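Local coordinates for UDP-glucose 4-epimerase (Campylobacter jejuni subsp. jejuni serotype O:2, PDB 7K3P), which interconverts UDP-glucose and UDP-galactose, and probably their N-acetylated counterparts, as an NAD-dependent 4-epimerase, at residues 74-79 with 115-120; 81-86 with 123-128; 109-114 with 162-167. The protein carries 2 engineered substitutions. All coordinates share one frame; numbering follows the deposited sequence.

In the fold
From the N terminus, helix 76-86 supplies the first segments of interactions 1 and 2. The chain then runs through strand 90-93 into helix 107-127. That helix folds back on helix 76-86 at residues 115-120 and again at 123-128, so interactions 1 and 2 each close a loop over strand 90-93. Their segments alternate along the chain. Interaction 3 joins the start of helix 107-127 to helix 161-179 and closes a loop that holds strand 132-136. Its segments cross those of the other two. Together the three contacts bind three neighbouring helices of the Rossmann-type NAD-binding fold, with helix 107-127 in the middle and facing the second subunit.

Interaction 1 of 3, residues 74-79 with 115-120; sequences SDFQGV and TVNTTN
Val116 meets the ring of Phe76 at its edge. Its CG1 methyl lies 3.6 Å from Phe76 CZ, close to the ring plane. With chi1 at 165°, CG1 points away from the backbone N of Val116, and this branch does the touching. Asn117 comes next and reaches the same edge with its amide. Its plane stands 83° from that of the ring, and Asn117 OD1 is 3.7 Å from Phe76 CE1. The same oxygen rests against Ser74, with Asn117 OD1 3.3 Å from Ser74 CA. No hydrogen bond joins the two segments, so these are van der Waals contacts. Asn117 also belongs to the NAD pocket, which places this end of the contact next to the cofactor.

Asn120 has the most surface buried in 115-120, about as much as its partner Phe76. Its CB sits over the centre of the Phe76 ring, 3.5 Å from the centroid, in a CH-pi contact. Its amide stacks on the same ring, with the two planes only 10° apart and Asn120 CG 3.3 Å from Phe76 CG. The amide thus lies flat over the CB side of the ring. Asn120 ND2 also approaches the CG1 methyl of Val79, at 3.9 Å.

Asp75 caps the start of the Phe76 helix. Its OD1 accepts from Gly78 N at 3.0 Å, from above the carboxylate plane. Met112 of the second subunit packs on both Phe76 and Asn120. The contact therefore joins the first turn of helix 76-86 to the middle of helix 107-127, neighbours in the Rossmann-type NAD-binding fold. The latter also packs on helix 161-179.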
loop_
_atom_site.group_PDB
_atom_site.type_symbol
_atom_site.label_atom_id
_atom_site.label_comp_id
_atom_site.label_asym_id
_atom_site.label_seq_id
_atom_site.Cartn_x
_atom_site.Cartn_y
_atom_site.Cartn_z
ATOM N N SER A 74 -16.776 -3.195 0.040
ATOM C CA SER A 74 -16.216 -3.753 1.288
ATOM C C SER A 74 -16.807 -5.127 1.639
ATOM O O SER A 74 -16.271 -5.839 2.494
ATOM C CB SER A 74 -16.397 -2.788 2.463
ATOM O OG SER A 74 -17.772 -2.625 2.745
ATOM N N ASP A 75 -17.904 -5.504 0.985
ATOM C CA ASP A 75 -18.465 -6.858 1.147
ATOM C C ASP A 75 -17.749 -7.754 0.145
ATOM O O ASP A 75 -18.208 -7.899 -1.010
ATOM C CB ASP A 75 -19.989 -6.833 0.900
ATOM C CG ASP A 75 -20.594 -8.229 0.699
ATOM O OD1 ASP A 75 -19.936 -9.233 1.039
ATOM O OD2 ASP A 75 -21.731 -8.324 0.166
ATOM N N PHE A 76 -16.635 -8.359 0.567
ATOM C CA PHE A 76 -15.763 -9.056 -0.380
ATOM C C PHE A 76 -16.451 -10.263 -1.017
ATOM O O PHE A 76 -16.226 -10.560 -2.196
ATOM C CB PHE A 76 -14.433 -9.495 0.248
ATOM C CG PHE A 76 -13.519 -8.353 0.651
ATOM C CD1 PHE A 76 -13.816 -7.038 0.309
ATOM C CD2 PHE A 76 -12.357 -8.614 1.390
ATOM C CE1 PHE A 76 -12.966 -5.979 0.702
ATOM C CE2 PHE A 76 -11.501 -7.567 1.780
ATOM C CZ PHE A 76 -11.813 -6.252 1.435
ATOM N N GLN A 77 -17.262 -10.972 -0.240
ATOM C CA GLN A 77 -17.934 -12.168 -0.748
ATOM C C GLN A 77 -18.939 -11.775 -1.821
ATOM O O GLN A 77 -19.059 -12.445 -2.836
ATOM C CB GLN A 77 -18.665 -12.913 0.378
ATOM C CG GLN A 77 -19.382 -14.184 -0.101
ATOM C CD GLN A 77 -18.406 -15.258 -0.570
ATOM O OE1 GLN A 77 -17.299 -15.373 -0.048
ATOM N NE2 GLN A 77 -18.819 -16.055 -1.564
ATOM N N GLY A 78 -19.669 -10.693 -1.573
ATOM C CA GLY A 78 -20.658 -10.195 -2.508
ATOM C C GLY A 78 -20.009 -9.789 -3.823
ATOM O O GLY A 78 -20.591 -9.970 -4.900
ATOM N N VAL A 79 -18.802 -9.241 -3.736
ATOM C CA VAL A 79 -18.052 -8.862 -4.930
ATOM C C VAL A 79 -17.623 -10.099 -5.693
ATOM O O VAL A 79 -17.819 -10.195 -6.899
ATOM C CB VAL A 79 -16.805 -8.008 -4.568
ATOM C CG1 VAL A 79 -15.843 -7.893 -5.768
ATOM C CG2 VAL A 79 -17.237 -6.628 -4.079
ATOM N N THR A 115 -7.461 1.592 -0.909
ATOM C CA THR A 115 -6.481 0.514 -1.063
ATOM C C THR A 115 -7.016 -0.895 -0.768
ATOM O O THR A 115 -6.766 -1.844 -1.523
ATOM C CB THR A 115 -5.274 0.771 -0.158
ATOM O OG1 THR A 115 -4.862 2.146 -0.303
ATOM C CG2 THR A 115 -4.141 -0.152 -0.512
ATOM N N VAL A 116 -7.727 -1.045 0.344
ATOM C CA VAL A 116 -8.227 -2.365 0.726
ATOM C C VAL A 116 -9.299 -2.869 -0.242
ATOM O O VAL A 116 -9.210 -3.988 -0.733
ATOM C CB VAL A 116 -8.744 -2.380 2.182
ATOM C CG1 VAL A 116 -9.596 -3.618 2.444
ATOM C CG2 VAL A 116 -7.568 -2.336 3.153
ATOM N N ASN A 117 -10.312 -2.052 -0.503
ATOM C CA ASN A 117 -11.387 -2.468 -1.398
ATOM C C ASN A 117 -10.847 -2.744 -2.788
ATOM O O ASN A 117 -11.285 -3.679 -3.472
ATOM C CB ASN A 117 -12.495 -1.408 -1.466
ATOM C CG ASN A 117 -13.375 -1.422 -0.232
ATOM O OD1 ASN A 117 -13.287 -2.345 0.554
ATOM N ND2 ASN A 117 -14.215 -0.399 -0.058
ATOM N N THR A 118 -9.890 -1.926 -3.205
ATOM C CA THR A 118 -9.305 -2.101 -4.535
ATOM C C THR A 118 -8.504 -3.384 -4.599
ATOM O O THR A 118 -8.514 -4.084 -5.611
ATOM C CB THR A 118 -8.457 -0.872 -4.955
ATOM O OG1 THR A 118 -9.322 0.266 -5.056
ATOM C CG2 THR A 118 -7.801 -1.116 -6.319
ATOM N N THR A 119 -7.819 -3.721 -3.507
ATOM C CA THR A 119 -7.027 -4.945 -3.490
ATOM C C THR A 119 -7.919 -6.184 -3.647
ATOM O O THR A 119 -7.621 -7.093 -4.438
ATOM C CB THR A 119 -6.174 -5.060 -2.209
ATOM O OG1 THR A 119 -5.322 -3.915 -2.123
ATOM C CG2 THR A 119 -5.333 -6.320 -2.229
ATOM N N ASN A 120 -9.006 -6.247 -2.892
ATOM C CA ASN A 120 -9.909 -7.380 -3.066
ATOM C C ASN A 120 -10.461 -7.427 -4.497
ATOM O O ASN A 120 -10.598 -8.496 -5.089
ATOM C CB ASN A 120 -11.070 -7.313 -2.091
ATOM C CG ASN A 120 -12.089 -8.397 -2.374
ATOM O OD1 ASN A 120 -11.805 -9.574 -2.170
ATOM N ND2 ASN A 120 -13.255 -8.009 -2.890
#

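Interaction 2 of 3, residues 81-86 with 123-128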
loop_
_atom_site.group_PDB
_atom_site.type_symbol
_atom_site.label_atom_id
_atom_site.label_comp_id
_atom_site.label_asym_id
_atom_site.label_seq_id
_atom_site.Cartn_x
_atom_site.Cartn_y
_atom_site.Cartn_z
ATOM N N ALA A 81 -18.906 -12.995 -5.661
ATOM C CA ALA A 81 -20.063 -13.684 -6.234
ATOM C C ALA A 81 -20.598 -12.946 -7.465
ATOM O O ALA A 81 -20.968 -13.577 -8.456
ATOM C CB ALA A 81 -21.159 -13.857 -5.185
ATOM N N LEU A 82 -20.652 -11.616 -7.401
ATOM C CA LEU A 82 -21.078 -10.831 -8.568
ATOM C C LEU A 82 -20.175 -11.154 -9.765
ATOM O O LEU A 82 -20.658 -11.446 -10.867
ATOM C CB LEU A 82 -21.058 -9.332 -8.261
ATOM C CG LEU A 82 -21.309 -8.366 -9.420
ATOM C CD1 LEU A 82 -22.762 -8.441 -9.908
ATOM C CD2 LEU A 82 -20.955 -6.935 -9.020
ATOM N N PHE A 83 -18.869 -11.147 -9.532
ATOM C CA PHE A 83 -17.890 -11.461 -10.579
ATOM C C PHE A 83 -17.943 -12.908 -11.086
ATOM O O PHE A 83 -17.742 -13.153 -12.284
ATOM C CB PHE A 83 -16.474 -11.123 -10.107
ATOM C CG PHE A 83 -16.150 -9.649 -10.188
ATOM C CD1 PHE A 83 -16.964 -8.711 -9.566
ATOM C CD2 PHE A 83 -15.041 -9.205 -10.902
ATOM C CE1 PHE A 83 -16.683 -7.352 -9.647
ATOM C CE2 PHE A 83 -14.750 -7.841 -10.979
ATOM C CZ PHE A 83 -15.572 -6.921 -10.358
ATOM N N GLU A 84 -18.185 -13.871 -10.193
ATOM C CA GLU A 84 -18.382 -15.256 -10.652
ATOM C C GLU A 84 -19.613 -15.378 -11.557
ATOM O O GLU A 84 -19.587 -16.097 -12.562
ATOM C CB GLU A 84 -18.525 -16.230 -9.477
ATOM C CG GLU A 84 -17.239 -16.486 -8.735
ATOM C CD GLU A 84 -16.246 -17.303 -9.546
ATOM O OE1 GLU A 84 -15.111 -17.511 -9.046
ATOM O OE2 GLU A 84 -16.607 -17.737 -10.666
ATOM N N ARG A 85 -20.685 -14.681 -11.199
ATOM C CA ARG A 85 -21.942 -14.790 -11.935
ATOM C C ARG A 85 -21.882 -14.055 -13.267
ATOM O O ARG A 85 -22.310 -14.590 -14.284
ATOM C CB ARG A 85 -23.123 -14.255 -11.119
ATOM C CG ARG A 85 -23.503 -15.119 -9.899
ATOM C CD ARG A 85 -24.838 -14.678 -9.330
ATOM N NE ARG A 85 -24.970 -13.218 -9.312
ATOM C CZ ARG A 85 -24.600 -12.439 -8.297
ATOM N NH1 ARG A 85 -24.075 -12.979 -7.196
ATOM N NH2 ARG A 85 -24.749 -11.119 -8.380
ATOM N N GLU A 86 -21.353 -12.832 -13.260
ATOM C CA GLU A 86 -21.416 -11.979 -14.445
ATOM C C GLU A 86 -20.299 -12.207 -15.464
ATOM O O GLU A 86 -20.499 -11.986 -16.661
ATOM C CB GLU A 86 -21.466 -10.509 -14.037
ATOM C CG GLU A 86 -22.738 -10.117 -13.297
ATOM C CD GLU A 86 -23.984 -10.179 -14.176
ATOM O OE1 GLU A 86 -23.860 -10.136 -15.426
ATOM O OE2 GLU A 86 -25.087 -10.272 -13.604
ATOM N N GLU A 123 -7.851 -8.958 -6.779
ATOM C CA GLU A 123 -7.789 -10.409 -6.588
ATOM C C GLU A 123 -8.970 -11.101 -7.265
ATOM O O GLU A 123 -8.803 -12.137 -7.910
ATOM C CB GLU A 123 -7.743 -10.799 -5.111
ATOM C CG GLU A 123 -7.649 -12.321 -4.934
ATOM C CD GLU A 123 -7.506 -12.733 -3.483
ATOM O OE1 GLU A 123 -8.464 -12.518 -2.712
ATOM O OE2 GLU A 123 -6.434 -13.266 -3.122
ATOM N N THR A 124 -10.152 -10.504 -7.131
ATOM C CA THR A 124 -11.378 -11.041 -7.720
ATOM C C THR A 124 -11.331 -11.008 -9.262
ATOM O O THR A 124 -11.781 -11.951 -9.926
ATOM C CB THR A 124 -12.608 -10.266 -7.204
ATOM O OG1 THR A 124 -12.741 -10.484 -5.791
ATOM C CG2 THR A 124 -13.875 -10.727 -7.897
ATOM N N CYS A 125 -10.795 -9.925 -9.832
ATOM C CA CYS A 125 -10.610 -9.851 -11.285
ATOM C C CYS A 125 -9.765 -11.023 -11.740
ATOM O O CYS A 125 -10.111 -11.723 -12.695
ATOM C CB CYS A 125 -9.956 -8.509 -11.715
ATOM S SG CYS A 125 -11.093 -7.140 -11.609
ATOM N N LEU A 126 -8.669 -11.257 -11.034
ATOM C CA LEU A 126 -7.741 -12.322 -11.395
ATOM C C LEU A 126 -8.393 -13.708 -11.310
ATOM O O LEU A 126 -8.116 -14.586 -12.134
ATOM C CB LEU A 126 -6.505 -12.282 -10.488
ATOM C CG LEU A 126 -5.457 -11.182 -10.714
ATOM C CD1 LEU A 126 -4.408 -11.185 -9.588
ATOM C CD2 LEU A 126 -4.770 -11.360 -12.082
ATOM N N GLN A 127 -9.253 -13.901 -10.310
ATOM C CA GLN A 127 -9.855 -15.209 -10.063
ATOM C C GLN A 127 -10.961 -15.529 -11.058
ATOM O O GLN A 127 -11.266 -16.686 -11.290
ATOM C CB GLN A 127 -10.381 -15.300 -8.618
ATOM C CG GLN A 127 -9.255 -15.515 -7.599
ATOM C CD GLN A 127 -9.727 -15.456 -6.148
ATOM O OE1 GLN A 127 -10.852 -15.036 -5.852
ATOM N NE2 GLN A 127 -8.852 -15.863 -5.234
ATOM N N THR A 128 -11.561 -14.492 -11.628
ATOM C CA THR A 128 -12.743 -14.640 -12.470
ATOM C C THR A 128 -12.524 -14.208 -13.928
ATOM O O THR A 128 -13.494 -14.007 -14.669
ATOM C CB THR A 128 -13.922 -13.854 -11.894
ATOM O OG1 THR A 128 -13.598 -12.456 -11.873
ATOM C CG2 THR A 128 -14.221 -14.331 -10.465
HETATM O O HOH W 1 -16.204 -11.272 -13.623
#
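Phe83 and Thr128 have the most surface buried here, and Thr124 fills in beside them. The CG2 methyl of Thr124 presses on the root of the Phe83 side chain, 3.4 Å from Phe83 CG and equally near its CB. It meets the ring obliquely. With CG2 placed opposite its own backbone N, Thr124 turns its hydroxyl elsewhere, to the carbonyl of Asn120 one turn earlier.

Thr128 approaches the same ring at the edge. Its OG1 lies near the ring plane, 3.7 Å from Phe83 CD2. This hydroxyl donates to the carbonyl of its own helix, Thr128 OG1 to Thr124 O, at 2.7 Å. A chi1 of 62° turns OG1 back toward that carbonyl. A water also links the two segments: it donates to Phe83 O at 2.8 Å and, weakly, to Thr128 OG1.

The two segments are the C-terminal ends of neighbouring helices in the Rossmann-type NAD-binding fold. Strand 90-93 lies between the helices in sequence, and its Ile91 packs on both Phe83 and Cys125. Cys125 touches the far part of the ring, SG to Phe83 CE2 3.8 Å, as an oblique sulfur-aromatic contact. Phe88 adds an edge-to-face ring to Phe83. At the outer side, the other branch of Thr128 meets a carboxylate, Thr128 CG2 to Glu84 OE1 3.6 Å. The bend of the Glu84 chain at chi2 brings its end toward that methyl.

Interaction 3 of 3, residues 109-114 with 162-167. With NAD (nicotinamide-adenine-dinucleotide), chain C.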
loop_
_atom_site.group_PDB
_atom_site.type_symbol
_atom_site.label_atom_id
_atom_site.label_comp_id
_atom_site.label_asym_id
_atom_site.label_seq_id
_atom_site.Cartn_x
_atom_site.Cartn_y
_atom_site.Cartn_z
ATOM N N LYS A 109 -9.885 5.525 6.858
ATOM C CA LYS A 109 -11.020 5.498 5.932
ATOM C C LYS A 109 -10.528 5.413 4.481
ATOM O O LYS A 109 -11.125 4.729 3.637
ATOM C CB LYS A 109 -11.895 6.745 6.124
ATOM C CG LYS A 109 -12.913 6.983 5.019
ATOM C CD LYS A 109 -13.832 8.180 5.335
ATOM C CE LYS A 109 -14.892 8.355 4.253
ATOM N NZ LYS A 109 -15.856 9.474 4.529
ATOM N N TYR A 110 -9.435 6.110 4.198
ATOM C CA TYR A 110 -8.874 6.129 2.847
ATOM C C TYR A 110 -8.176 4.812 2.502
ATOM O O TYR A 110 -8.426 4.231 1.448
ATOM C CB TYR A 110 -8.009 7.385 2.634
ATOM C CG TYR A 110 -8.933 8.541 2.352
ATOM C CD1 TYR A 110 -9.766 9.045 3.349
ATOM C CD2 TYR A 110 -9.055 9.059 1.070
ATOM C CE1 TYR A 110 -10.668 10.061 3.078
ATOM C CE2 TYR A 110 -9.942 10.073 0.798
ATOM C CZ TYR A 110 -10.746 10.570 1.800
ATOM O OH TYR A 110 -11.639 11.572 1.509
ATOM N N TYR A 111 -7.347 4.309 3.406
ATOM C CA TYR A 111 -6.739 3.010 3.181
ATOM C C TYR A 111 -7.755 1.864 3.082
ATOM O O TYR A 111 -7.522 0.904 2.345
ATOM C CB TYR A 111 -5.678 2.710 4.241
ATOM C CG TYR A 111 -4.455 3.591 4.104
ATOM C CD1 TYR A 111 -3.644 3.518 2.963
ATOM C CD2 TYR A 111 -4.110 4.497 5.102
ATOM C CE1 TYR A 111 -2.515 4.327 2.826
ATOM C CE2 TYR A 111 -2.972 5.323 4.978
ATOM C CZ TYR A 111 -2.191 5.232 3.841
ATOM O OH TYR A 111 -1.078 6.024 3.716
ATOM N N MET A 112 -8.859 1.952 3.829
ATOM C CA MET A 112 -9.911 0.934 3.759
ATOM C C MET A 112 -10.720 1.057 2.469
ATOM O O MET A 112 -10.872 0.086 1.743
ATOM C CB MET A 112 -10.855 1.010 4.971
ATOM C CG MET A 112 -10.203 0.574 6.281
ATOM S SD MET A 112 -9.653 -1.150 6.312
ATOM C CE MET A 112 -11.224 -2.008 6.416
ATOM N N ASN A 113 -11.241 2.244 2.185
ATOM C CA ASN A 113 -12.174 2.374 1.076
ATOM C C ASN A 113 -11.465 2.397 -0.279
ATOM O O ASN A 113 -12.016 1.971 -1.298
ATOM C CB ASN A 113 -13.060 3.607 1.236
ATOM C CG ASN A 113 -14.330 3.513 0.397
ATOM O OD1 ASN A 113 -14.987 2.464 0.357
ATOM N ND2 ASN A 113 -14.672 4.599 -0.292
ATOM N N ASN A 114 -10.228 2.868 -0.281
ATOM C CA ASN A 114 -9.450 2.880 -1.511
ATOM C C ASN A 114 -8.564 1.637 -1.644
ATOM O O ASN A 114 -8.903 0.712 -2.373
ATOM C CB ASN A 114 -8.653 4.185 -1.605
ATOM C CG ASN A 114 -9.554 5.405 -1.660
ATOM O OD1 ASN A 114 -10.785 5.283 -1.716
ATOM N ND2 ASN A 114 -8.952 6.593 -1.659
ATOM N N TYR A 162 -4.514 10.119 1.051
ATOM C CA TYR A 162 -5.258 9.904 -0.187
ATOM C C TYR A 162 -4.294 9.521 -1.306
ATOM O O TYR A 162 -4.479 8.501 -1.976
ATOM C CB TYR A 162 -6.071 11.140 -0.585
ATOM C CG TYR A 162 -6.629 11.080 -2.009
ATOM C CD1 TYR A 162 -7.624 10.163 -2.356
ATOM C CD2 TYR A 162 -6.156 11.938 -3.001
ATOM C CE1 TYR A 162 -8.132 10.102 -3.648
ATOM C CE2 TYR A 162 -6.661 11.887 -4.296
ATOM C CZ TYR A 162 -7.651 10.974 -4.609
ATOM O OH TYR A 162 -8.147 10.944 -5.886
ATOM N N GLY A 163 -3.254 10.330 -1.504
ATOM C CA GLY A 163 -2.273 10.046 -2.542
ATOM C C GLY A 163 -1.579 8.703 -2.362
ATOM O O GLY A 163 -1.373 7.962 -3.337
ATOM N N ARG A 164 -1.203 8.393 -1.123
ATOM C CA ARG A 164 -0.587 7.106 -0.812
ATOM C C ARG A 164 -1.538 5.944 -1.070
ATOM O O ARG A 164 -1.113 4.890 -1.548
ATOM C CB ARG A 164 -0.100 7.058 0.651
ATOM C CG ARG A 164 1.170 7.862 0.901
ATOM C CD ARG A 164 1.709 7.699 2.308
ATOM N NE ARG A 164 1.080 8.623 3.246
ATOM C CZ ARG A 164 1.458 9.892 3.408
ATOM N NH1 ARG A 164 2.453 10.374 2.678
ATOM N NH2 ARG A 164 0.840 10.681 4.291
ATOM N N SER A 165 -2.817 6.127 -0.735
ATOM C CA SER A 165 -3.789 5.037 -0.860
ATOM C C SER A 165 -3.985 4.653 -2.326
ATOM O O SER A 165 -4.239 3.492 -2.644
ATOM C CB SER A 165 -5.140 5.400 -0.212
ATOM O OG SER A 165 -5.891 6.319 -0.987
ATOM N N LYS A 166 -3.870 5.638 -3.212
ATOM C CA LYS A 166 -3.992 5.404 -4.648
ATOM C C LYS A 166 -2.726 4.780 -5.229
ATOM O O LYS A 166 -2.799 3.859 -6.044
ATOM C CB LYS A 166 -4.349 6.714 -5.356
ATOM C CG LYS A 166 -5.796 7.156 -5.110
ATOM C CD LYS A 166 -6.777 6.234 -5.861
ATOM C CE LYS A 166 -8.126 6.893 -6.006
ATOM N NZ LYS A 166 -9.052 6.039 -6.814
ATOM N N LEU A 167 -1.565 5.264 -4.794
ATOM C CA LEU A 167 -0.282 4.725 -5.255
ATOM C C LEU A 167 -0.129 3.259 -4.858
ATOM O O LEU A 167 0.396 2.443 -5.623
ATOM C CB LEU A 167 0.869 5.517 -4.625
ATOM C CG LEU A 167 2.266 4.977 -4.950
ATOM C CD1 LEU A 167 2.447 4.904 -6.466
ATOM C CD2 LEU A 167 3.349 5.859 -4.304
HETATM P PA NAD C . -17.384 10.442 -6.680
HETATM O O1A NAD C . -17.497 10.470 -5.176
HETATM O O2A NAD C . -18.450 11.291 -7.313
HETATM O O5B NAD C . -17.570 8.976 -7.233
HETATM C C5B NAD C . -17.280 7.908 -6.378
HETATM C C4B NAD C . -18.346 6.890 -6.485
HETATM O O4B NAD C . -17.951 5.664 -5.940
HETATM C C3B NAD C . -19.636 7.347 -5.734
HETATM O O3B NAD C . -20.897 7.328 -6.506
HETATM C C2B NAD C . -19.603 6.503 -4.437
HETATM O O2B NAD C . -20.841 6.250 -3.924
HETATM C C1B NAD C . -18.915 5.281 -4.957
HETATM N N9A NAD C . -18.300 4.482 -3.885
HETATM C C8A NAD C . -17.413 4.912 -2.965
HETATM N N7A NAD C . -17.084 3.915 -2.130
HETATM C C5A NAD C . -17.747 2.808 -2.487
HETATM C C6A NAD C . -17.810 1.495 -1.992
HETATM N N6A NAD C . -17.010 1.116 -0.851
HETATM N N1A NAD C . -18.592 0.582 -2.603
HETATM C C2A NAD C . -19.347 0.896 -3.671
HETATM N N3A NAD C . -19.328 2.173 -4.176
HETATM C C4A NAD C . -18.544 3.137 -3.612
HETATM O O3 NAD C . -15.929 10.954 -7.065
HETATM P PN NAD C . -15.493 11.331 -8.533
HETATM O O1N NAD C . -16.528 10.857 -9.537
HETATM O O2N NAD C . -15.345 12.821 -8.594
HETATM O O5D NAD C . -14.101 10.635 -8.813
HETATM C C5D NAD C . -14.096 9.267 -9.150
HETATM C C4D NAD C . -12.681 8.716 -9.214
HETATM O O4D NAD C . -11.835 9.563 -9.960
HETATM C C3D NAD C . -12.054 8.429 -7.854
HETATM O O3D NAD C . -11.321 7.273 -7.921
HETATM C C2D NAD C . -11.101 9.524 -7.623
HETATM O O2D NAD C . -10.055 9.197 -6.785
HETATM C C1D NAD C . -10.688 9.869 -9.078
HETATM N N1N NAD C . -10.165 11.299 -9.280
HETATM C C2N NAD C . -11.103 12.305 -9.151
HETATM C C3N NAD C . -10.705 13.626 -9.325
HETATM C C7N NAD C . -11.717 14.734 -9.186
HETATM O O7N NAD C . -12.882 14.507 -8.896
HETATM N N7N NAD C . -11.293 16.078 -9.388
HETATM C C4N NAD C . -9.388 13.911 -9.634
HETATM C C5N NAD C . -8.463 12.899 -9.761
HETATM C C6N NAD C . -8.845 11.563 -9.584
#
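Asn114 and Ser165 form the hydrogen bond between these two helices. Asn114 ND2 donates to Ser165 OG at 3.1 Å, with an N-H...O angle of 161° and the oxygen close to the amide plane. Ser165 OG in turn donates to Tyr162 O at 2.8 Å. Set between its backbone N and carbonyl carbon, the hydroxyl folds back over its own helix, where it can both accept and donate. The other end of the Asn114 amide accepts from Ser97 N, so the amide is held at both ends.

Tyr110 and Tyr162 meet edge to edge, with Tyr110 CD2 3.9 Å from Tyr162 CD1. The Asn114 amide also lies at this edge of Tyr162, its plane 73° from the ring. The phenol then points to the cofactor: Tyr162 OH and NAD O2D share a hydrogen bond of 2.7 Å. Lys166 NZ donates to the neighbouring ribose hydroxyl, NAD O3D, at 2.8 Å. Tyr162 and Lys166 fit the Tyr-x-x-x-Lys pattern of this family. Asn113 grips the adenine with both amide ends, accepting from NAD N6A and donating to NAD N7A.

Across the helices from the cofactor, Tyr111 OH lies near the plane of the Arg164 guanidinium, at its edge. It also touches the start of that chain, with Tyr111 OH 3.4 Å from Arg164 CB. Both are bound by Asp175 of the second subunit. The axes of segments 109-114 and 162-167 come within 8.9 Å and cross at -28°. The contact joins the early part of helix 107-127 to the start of helix 161-179, with helix 100-105 packing on both Tyr110 and Tyr162.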